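Local coordinates for protein alcohol dehydrogenase (Escherichia coli, PDB 5VM2) that is of unknown specificity but probably oxidises alcohol groups with NAD or NADP as acceptor, at residues 72-75 with 76-80; 137-140 with 141-145; 207-211 with 212-216. All coordinates share one frame; numbering follows the deposited sequence.

Contact 1 of 3, residues 72-75 with 76-80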
loop_
_atom_site.group_PDB
_atom_site.type_symbol
_atom_site.label_atom_id
_atom_site.label_comp_id
_atom_site.label_asym_id
_atom_site.label_seq_id
_atom_site.Cartn_x
_atom_site.Cartn_y
_atom_site.Cartn_z
ATOM N N VAL A 72 5.339 6.848 -22.951
ATOM C CA VAL A 72 6.274 7.143 -24.026
ATOM C C VAL A 72 5.812 6.540 -25.349
ATOM O O VAL A 72 5.867 7.198 -26.387
ATOM C CB VAL A 72 7.684 6.644 -23.646
ATOM C CG1 VAL A 72 8.555 6.505 -24.883
ATOM C CG2 VAL A 72 8.325 7.588 -22.631
ATOM N N ALA A 73 5.308 5.307 -25.332
ATOM C CA ALA A 73 4.741 4.670 -26.510
ATOM C C ALA A 73 3.567 3.808 -26.071
ATOM O O ALA A 73 3.380 3.535 -24.881
ATOM C CB ALA A 73 5.787 3.833 -27.258
ATOM N N VAL A 74 2.757 3.386 -27.039
ATOM C CA VAL A 74 1.641 2.489 -26.770
ATOM C C VAL A 74 1.638 1.374 -27.804
ATOM O O VAL A 74 2.091 1.551 -28.940
ATOM C CB VAL A 74 0.277 3.218 -26.766
ATOM C CG1 VAL A 74 0.226 4.262 -25.660
ATOM C CG2 VAL A 74 -0.008 3.843 -28.124
ATOM N N GLY A 75 1.127 0.216 -27.396
ATOM C CA GLY A 75 0.908 -0.872 -28.322
ATOM C C GLY A 75 -0.168 -0.540 -29.337
ATOM O O GLY A 75 -0.966 0.386 -29.176
ATOM N N SER A 76 -0.197 -1.340 -30.404
ATOM C CA SER A 76 -0.989 -1.015 -31.585
ATOM C C SER A 76 -2.495 -1.035 -31.344
ATOM O O SER A 76 -3.237 -0.509 -32.179
ATOM C CB SER A 76 -0.640 -1.973 -32.724
ATOM O OG SER A 76 -1.016 -3.301 -32.410
ATOM N N ARG A 77 -2.971 -1.619 -30.246
ATOM C CA ARG A 77 -4.401 -1.652 -29.967
ATOM C C ARG A 77 -4.784 -0.807 -28.759
ATOM O O ARG A 77 -5.915 -0.916 -28.271
ATOM C CB ARG A 77 -4.878 -3.094 -29.773
ATOM C CG ARG A 77 -6.273 -3.356 -30.333
ATOM C CD ARG A 77 -6.700 -4.809 -30.162
ATOM N NE ARG A 77 -6.577 -5.260 -28.779
ATOM C CZ ARG A 77 -7.502 -5.065 -27.844
ATOM N NH1 ARG A 77 -8.624 -4.424 -28.139
ATOM N NH2 ARG A 77 -7.304 -5.510 -26.610
ATOM N N VAL A 78 -3.879 0.035 -28.271
ATOM C CA VAL A 78 -4.156 0.896 -27.125
ATOM C C VAL A 78 -4.795 2.184 -27.626
ATOM O O VAL A 78 -4.222 2.887 -28.465
ATOM C CB VAL A 78 -2.879 1.194 -26.326
ATOM C CG1 VAL A 78 -3.136 2.308 -25.317
ATOM C CG2 VAL A 78 -2.389 -0.058 -25.627
ATOM N N ARG A 79 -5.985 2.491 -27.108
ATOM C CA ARG A 79 -6.684 3.732 -27.414
ATOM C C ARG A 79 -6.853 4.645 -26.213
ATOM O O ARG A 79 -6.969 5.861 -26.389
ATOM C CB ARG A 79 -8.070 3.433 -28.001
ATOM C CG ARG A 79 -8.035 2.751 -29.359
ATOM C CD ARG A 79 -7.518 3.687 -30.442
ATOM N NE ARG A 79 -6.203 3.293 -30.931
ATOM C CZ ARG A 79 -6.010 2.474 -31.955
ATOM N NH1 ARG A 79 -7.045 1.956 -32.598
ATOM N NH2 ARG A 79 -4.780 2.166 -32.326
ATOM N N LYS A 80 -6.871 4.088 -24.999
ATOM C CA LYS A 80 -7.088 4.893 -23.802
ATOM C C LYS A 80 -5.965 5.898 -23.577
ATOM O O LYS A 80 -6.193 6.952 -22.974
ATOM C CB LYS A 80 -7.223 3.987 -22.575
ATOM C CG LYS A 80 -8.568 3.287 -22.441
ATOM C CD LYS A 80 -8.509 2.133 -21.441
ATOM C CE LYS A 80 -8.207 2.615 -20.027
ATOM N NZ LYS A 80 -8.175 1.490 -19.043
#
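V74 and V78 lean on each other across a type I beta turn that runs from G75 to V78. The turn leads the chain out of strand 67-74, within the GroES-like domain. The two side chains are set obliquely. Neither meets the other by its methyls alone: V74 CB lies 3.8 Å from V78 CB. The methyl V78 CG1 takes part as well, at 3.9 Å from V74 CG1. It gets there because CG1 stands opposite the backbone N of V78 (chi1 169°), on the side of V74. The second methyl, V78 CG2, lies over toward G75, 3.8 Å from G75 O. V78 thus touches both the last strand residue and the first turn residue.

The backbone holds this pose. V78 N donates to G75 O at 3.1 Å, nearly straight at 166°. The donor stands well above the carbonyl plane. S76 and R77, at the corner of the turn, send their side chains away from the strand end and are exposed. Both lie against E26, whose backbone bonds to that of R77. V72 and A73 face L30 of strand 28-37 in a classic beta bulge, and V74 rests on V29 of the same strand. V78 also touches E133, and K80 NZ bonds to the carbonyl oxygen of E133. The side chain of R79 curls back on its own backbone: NE makes a weak hydrogen bond of 3.2 Å to V78 O.

Contact 2 of 3, residues 137-140 with 141-145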
loop_
_atom_site.group_PDB
_atom_site.type_symbol
_atom_site.label_atom_id
_atom_site.label_comp_id
_atom_site.label_asym_id
_atom_site.label_seq_id
_atom_site.Cartn_x
_atom_site.Cartn_y
_atom_site.Cartn_z
ATOM N N TYR A 137 -3.794 4.028 -15.321
ATOM C CA TYR A 137 -4.795 5.049 -15.036
ATOM C C TYR A 137 -4.194 6.430 -15.238
ATOM O O TYR A 137 -3.127 6.730 -14.698
ATOM C CB TYR A 137 -5.335 4.912 -13.603
ATOM C CG TYR A 137 -5.899 3.541 -13.301
ATOM C CD1 TYR A 137 -5.062 2.490 -12.933
ATOM C CD2 TYR A 137 -7.262 3.286 -13.403
ATOM C CE1 TYR A 137 -5.566 1.232 -12.671
ATOM C CE2 TYR A 137 -7.777 2.027 -13.136
ATOM C CZ TYR A 137 -6.922 1.005 -12.772
ATOM O OH TYR A 137 -7.420 -0.251 -12.507
ATOM N N LYS A 138 -4.882 7.266 -16.007
ATOM C CA LYS A 138 -4.389 8.611 -16.236
ATOM C C LYS A 138 -4.556 9.450 -14.974
ATOM O O LYS A 138 -5.574 9.369 -14.283
ATOM C CB LYS A 138 -5.136 9.254 -17.401
ATOM C CG LYS A 138 -5.177 10.761 -17.359
ATOM C CD LYS A 138 -3.889 11.316 -17.927
ATOM C CE LYS A 138 -4.067 12.676 -18.565
ATOM N NZ LYS A 138 -2.779 13.081 -19.137
ATOM N N LEU A 139 -3.551 10.240 -14.681
ATOM C CA LEU A 139 -3.640 11.114 -13.522
ATOM C C LEU A 139 -4.365 12.407 -13.892
ATOM O O LEU A 139 -4.160 12.943 -14.986
ATOM C CB LEU A 139 -2.247 11.441 -12.993
ATOM C CG LEU A 139 -1.367 10.238 -12.666
ATOM C CD1 LEU A 139 0.051 10.684 -12.354
ATOM C CD2 LEU A 139 -1.961 9.452 -11.506
ATOM N N PRO A 140 -5.220 12.920 -13.008
ATOM C CA PRO A 140 -5.772 14.262 -13.217
ATOM C C PRO A 140 -4.653 15.283 -13.350
ATOM O O PRO A 140 -3.533 15.085 -12.874
ATOM C CB PRO A 140 -6.609 14.507 -11.955
ATOM C CG PRO A 140 -6.944 13.127 -11.450
ATOM C CD PRO A 140 -5.760 12.272 -11.802
ATOM N N ASP A 141 -4.972 16.390 -14.018
ATOM C CA ASP A 141 -3.965 17.420 -14.250
ATOM C C ASP A 141 -3.399 17.967 -12.943
ATOM O O ASP A 141 -2.223 18.341 -12.890
ATOM C CB ASP A 141 -4.556 18.546 -15.094
ATOM C CG ASP A 141 -4.781 18.134 -16.538
ATOM O OD1 ASP A 141 -4.393 17.002 -16.906
ATOM O OD2 ASP A 141 -5.345 18.938 -17.306
ATOM N N ASN A 142 -4.204 18.008 -11.884
ATOM C CA ASN A 142 -3.772 18.557 -10.604
ATOM C C ASN A 142 -3.112 17.517 -9.704
ATOM O O ASN A 142 -2.935 17.775 -8.508
ATOM C CB ASN A 142 -4.958 19.207 -9.882
ATOM C CG ASN A 142 -5.868 18.196 -9.192
ATOM O OD1 ASN A 142 -5.948 17.030 -9.585
ATOM N ND2 ASN A 142 -6.559 18.649 -8.154
ATOM N N MET A 143 -2.745 16.359 -10.247
ATOM C CA MET A 143 -2.111 15.286 -9.491
ATOM C C MET A 143 -0.789 14.930 -10.158
ATOM O O MET A 143 -0.777 14.460 -11.302
ATOM C CB MET A 143 -3.023 14.059 -9.412
ATOM C CG MET A 143 -2.471 12.944 -8.554
ATOM S SD MET A 143 -3.588 11.533 -8.429
ATOM C CE MET A 143 -5.084 12.343 -7.918
ATOM N N ASP A 144 0.317 15.150 -9.450
ATOM C CA ASP A 144 1.622 14.897 -10.043
ATOM C C ASP A 144 1.964 13.413 -9.938
ATOM O O ASP A 144 1.238 12.615 -9.334
ATOM C CB ASP A 144 2.693 15.779 -9.398
ATOM C CG ASP A 144 2.788 15.598 -7.893
ATOM O OD1 ASP A 144 3.006 14.456 -7.436
ATOM O OD2 ASP A 144 2.666 16.608 -7.168
ATOM N N THR A 145 3.094 13.032 -10.535
ATOM C CA THR A 145 3.432 11.618 -10.603
ATOM C C THR A 145 3.883 11.058 -9.260
ATOM O O THR A 145 3.822 9.839 -9.065
ATOM C CB THR A 145 4.505 11.381 -11.667
ATOM O OG1 THR A 145 5.566 12.327 -11.494
ATOM C CG2 THR A 145 3.908 11.540 -13.058
HETATM O O HOH W 1 -2.937 15.104 -16.432
#
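L139 and P140 pack against M143 where the chain leaves strand 136-138. Just before them, K138 NZ stays 4.8 Å from D141 OD1 and also makes a long, weak ion pair with D85. A water bonded to L139 O lies between NZ and OD1; its link to NZ is weak and its approach to OD1 doubtfully short.

L139 comes next and is buried. Its two methyls part company. CD1 lies 3.8 Å from D144 O and near the start of the next helix, touching T145 CG2. CD2 faces the sulfur of M143, with 4.1 Å from CD2 to SD, and these side chains meet at about a right angle.

P140 lies alongside M143, both pointing the same way. The thioether bends at its last torsion (chi3 -52°), and M143 CE comes to 3.9 Å from P140 CD. N142 OD1 sits 3.5 Å from P140 CB, while its hydrogen bond goes to S305 of helix 297-305. P140 O accepts M143 N at 3.0 Å, from above the carbonyl plane, and R86 adds a weak bond to the same oxygen. R86 also binds M143 O.

The bond between P140 and M143 closes a type I beta turn. D144 follows as N-cap of helix 145-163, its OD1 accepting the backbone N of E147: a strand-turn-helix junction with a side-chain cap.

Contact 3 of 3, residues 207-211 with 212-216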
loop_
_atom_site.group_PDB
_atom_site.type_symbol
_atom_site.label_atom_id
_atom_site.label_comp_id
_atom_site.label_asym_id
_atom_site.label_seq_id
_atom_site.Cartn_x
_atom_site.Cartn_y
_atom_site.Cartn_z
ATOM N N ALA A 207 1.380 12.478 15.599
ATOM C CA ALA A 207 1.231 13.842 15.112
ATOM C C ALA A 207 0.666 13.849 13.699
ATOM O O ALA A 207 -0.194 14.673 13.367
ATOM C CB ALA A 207 2.574 14.572 15.162
ATOM N N MET A 208 1.130 12.925 12.854
ATOM C CA MET A 208 0.629 12.868 11.488
ATOM C C MET A 208 -0.801 12.343 11.447
ATOM O O MET A 208 -1.607 12.790 10.624
ATOM C CB MET A 208 1.551 12.008 10.631
ATOM C CG MET A 208 1.125 11.917 9.187
ATOM S SD MET A 208 1.964 13.114 8.151
ATOM C CE MET A 208 0.604 14.166 7.720
ATOM N N ALA A 209 -1.134 11.400 12.332
ATOM C CA ALA A 209 -2.503 10.903 12.407
ATOM C C ALA A 209 -3.471 12.030 12.735
ATOM O O ALA A 209 -4.528 12.160 12.107
ATOM C CB ALA A 209 -2.601 9.789 13.448
ATOM N N GLU A 210 -3.113 12.858 13.719
ATOM C CA GLU A 210 -3.947 13.995 14.089
ATOM C C GLU A 210 -4.038 15.005 12.952
ATOM O O GLU A 210 -5.106 15.578 12.707
ATOM C CB GLU A 210 -3.393 14.647 15.358
ATOM C CG GLU A 210 -3.933 16.042 15.649
ATOM C CD GLU A 210 -5.345 16.026 16.215
ATOM O OE1 GLU A 210 -5.971 17.106 16.280
ATOM O OE2 GLU A 210 -5.824 14.935 16.596
ATOM N N GLN A 211 -2.932 15.233 12.238
ATOM C CA GLN A 211 -2.978 16.135 11.089
ATOM C C GLN A 211 -3.899 15.591 10.003
ATOM O O GLN A 211 -4.634 16.350 9.361
ATOM C CB GLN A 211 -1.570 16.356 10.534
ATOM C CG GLN A 211 -1.541 17.155 9.236
ATOM C CD GLN A 211 -0.133 17.398 8.715
ATOM O OE1 GLN A 211 0.835 17.436 9.480
ATOM N NE2 GLN A 211 -0.012 17.543 7.401
ATOM N N LEU A 212 -3.872 14.280 9.785
ATOM C CA LEU A 212 -4.678 13.662 8.742
ATOM C C LEU A 212 -6.107 13.356 9.184
ATOM O O LEU A 212 -6.858 12.755 8.410
ATOM C CB LEU A 212 -3.994 12.387 8.247
ATOM C CG LEU A 212 -2.722 12.663 7.444
ATOM C CD1 LEU A 212 -2.119 11.380 6.897
ATOM C CD2 LEU A 212 -3.000 13.656 6.321
ATOM N N GLY A 213 -6.505 13.743 10.392
ATOM C CA GLY A 213 -7.904 13.735 10.764
ATOM C C GLY A 213 -8.333 12.752 11.833
ATOM O O GLY A 213 -9.542 12.568 12.021
ATOM N N ALA A 214 -7.400 12.115 12.538
ATOM C CA ALA A 214 -7.781 11.229 13.630
ATOM C C ALA A 214 -8.551 12.008 14.689
ATOM O O ALA A 214 -8.157 13.113 15.066
ATOM C CB ALA A 214 -6.537 10.583 14.243
ATOM N N THR A 215 -9.667 11.438 15.154
ATOM C CA THR A 215 -10.432 12.073 16.227
ATOM C C THR A 215 -9.644 12.079 17.532
ATOM O O THR A 215 -9.593 13.091 18.235
ATOM C CB THR A 215 -11.767 11.350 16.426
ATOM O OG1 THR A 215 -12.514 11.370 15.206
ATOM C CG2 THR A 215 -12.581 12.016 17.527
ATOM N N VAL A 216 -9.068 10.936 17.895
ATOM C CA VAL A 216 -8.261 10.795 19.101
ATOM C C VAL A 216 -7.019 10.007 18.715
ATOM O O VAL A 216 -7.085 9.123 17.857
ATOM C CB VAL A 216 -9.043 10.084 20.230
ATOM C CG1 VAL A 216 -8.163 9.853 21.451
ATOM C CG2 VAL A 216 -10.284 10.881 20.617
HETATM O O HOH W 2 -7.387 15.689 13.693
#
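L212 N bonds to M208 O at 2.8 Å as a last helical link, and G213 then breaks helix 203-211 with a positive phi of 113°. Two bonds return to the last turn, from G213 and from A214. A214 N reaches back to A209 O at 2.9 Å and is nearly straight (168°). G213 N gives a weaker bond to E210 O. A water bridges E210 O and A214 O, though its approach to E210 O is doubtfully short.

Of the side chains, M208 and L212 make the larger apolar meeting. M208 starts out opposite its backbone N (chi1 -179°) and then bends twice, which brings its terminal methyl round to L212. M208 CE lies 3.7 Å from L212 CG, touching the branch point, and the two chains are set obliquely. L212 CB and CG both lie 3.4 Å from M208 O. Both residues are buried: M208 reaches L182, and L212 reaches L185, on helix 179-190.

On a different side of the helix end, the methyls of A209 and A214 meet, CB to CB at 4.1 Å. Both also touch V198 of strand 195-200, so the helix end and the chain after it share one apolar partner.

The paired bonds and the positive phi at G213 make a Schellman motif, which the A209-A214 contact accompanies. It ends the helix of a beta-alpha-beta crossover, from strand 195-200 to the parallel strand 216-219, in the Rossmann-type domain.

How the contacts relate
All three contacts are short-range and partly buried, and each marks an end of regular structure. Contacts 1 and 2 belong to the same mixed sheet and do not touch. Both use a type I turn after a strand. Contact 1 lies at the periphery, its centre about 27 Å from the chain's centre, with an exposed turn corner; its side-chain packing across the turn is one valine pair. Contacts 2 and 3 lie nearer the centre, at about 18 and 19 Å, with more buried apolar side chains. Contact 2 joins its strand to a helix and adds a capping aspartate. Contact 3, beside the parallel sheet, packs by a methionine-leucine and an alanine pair. There a glycine shapes the helix exit, without a side-chain cap.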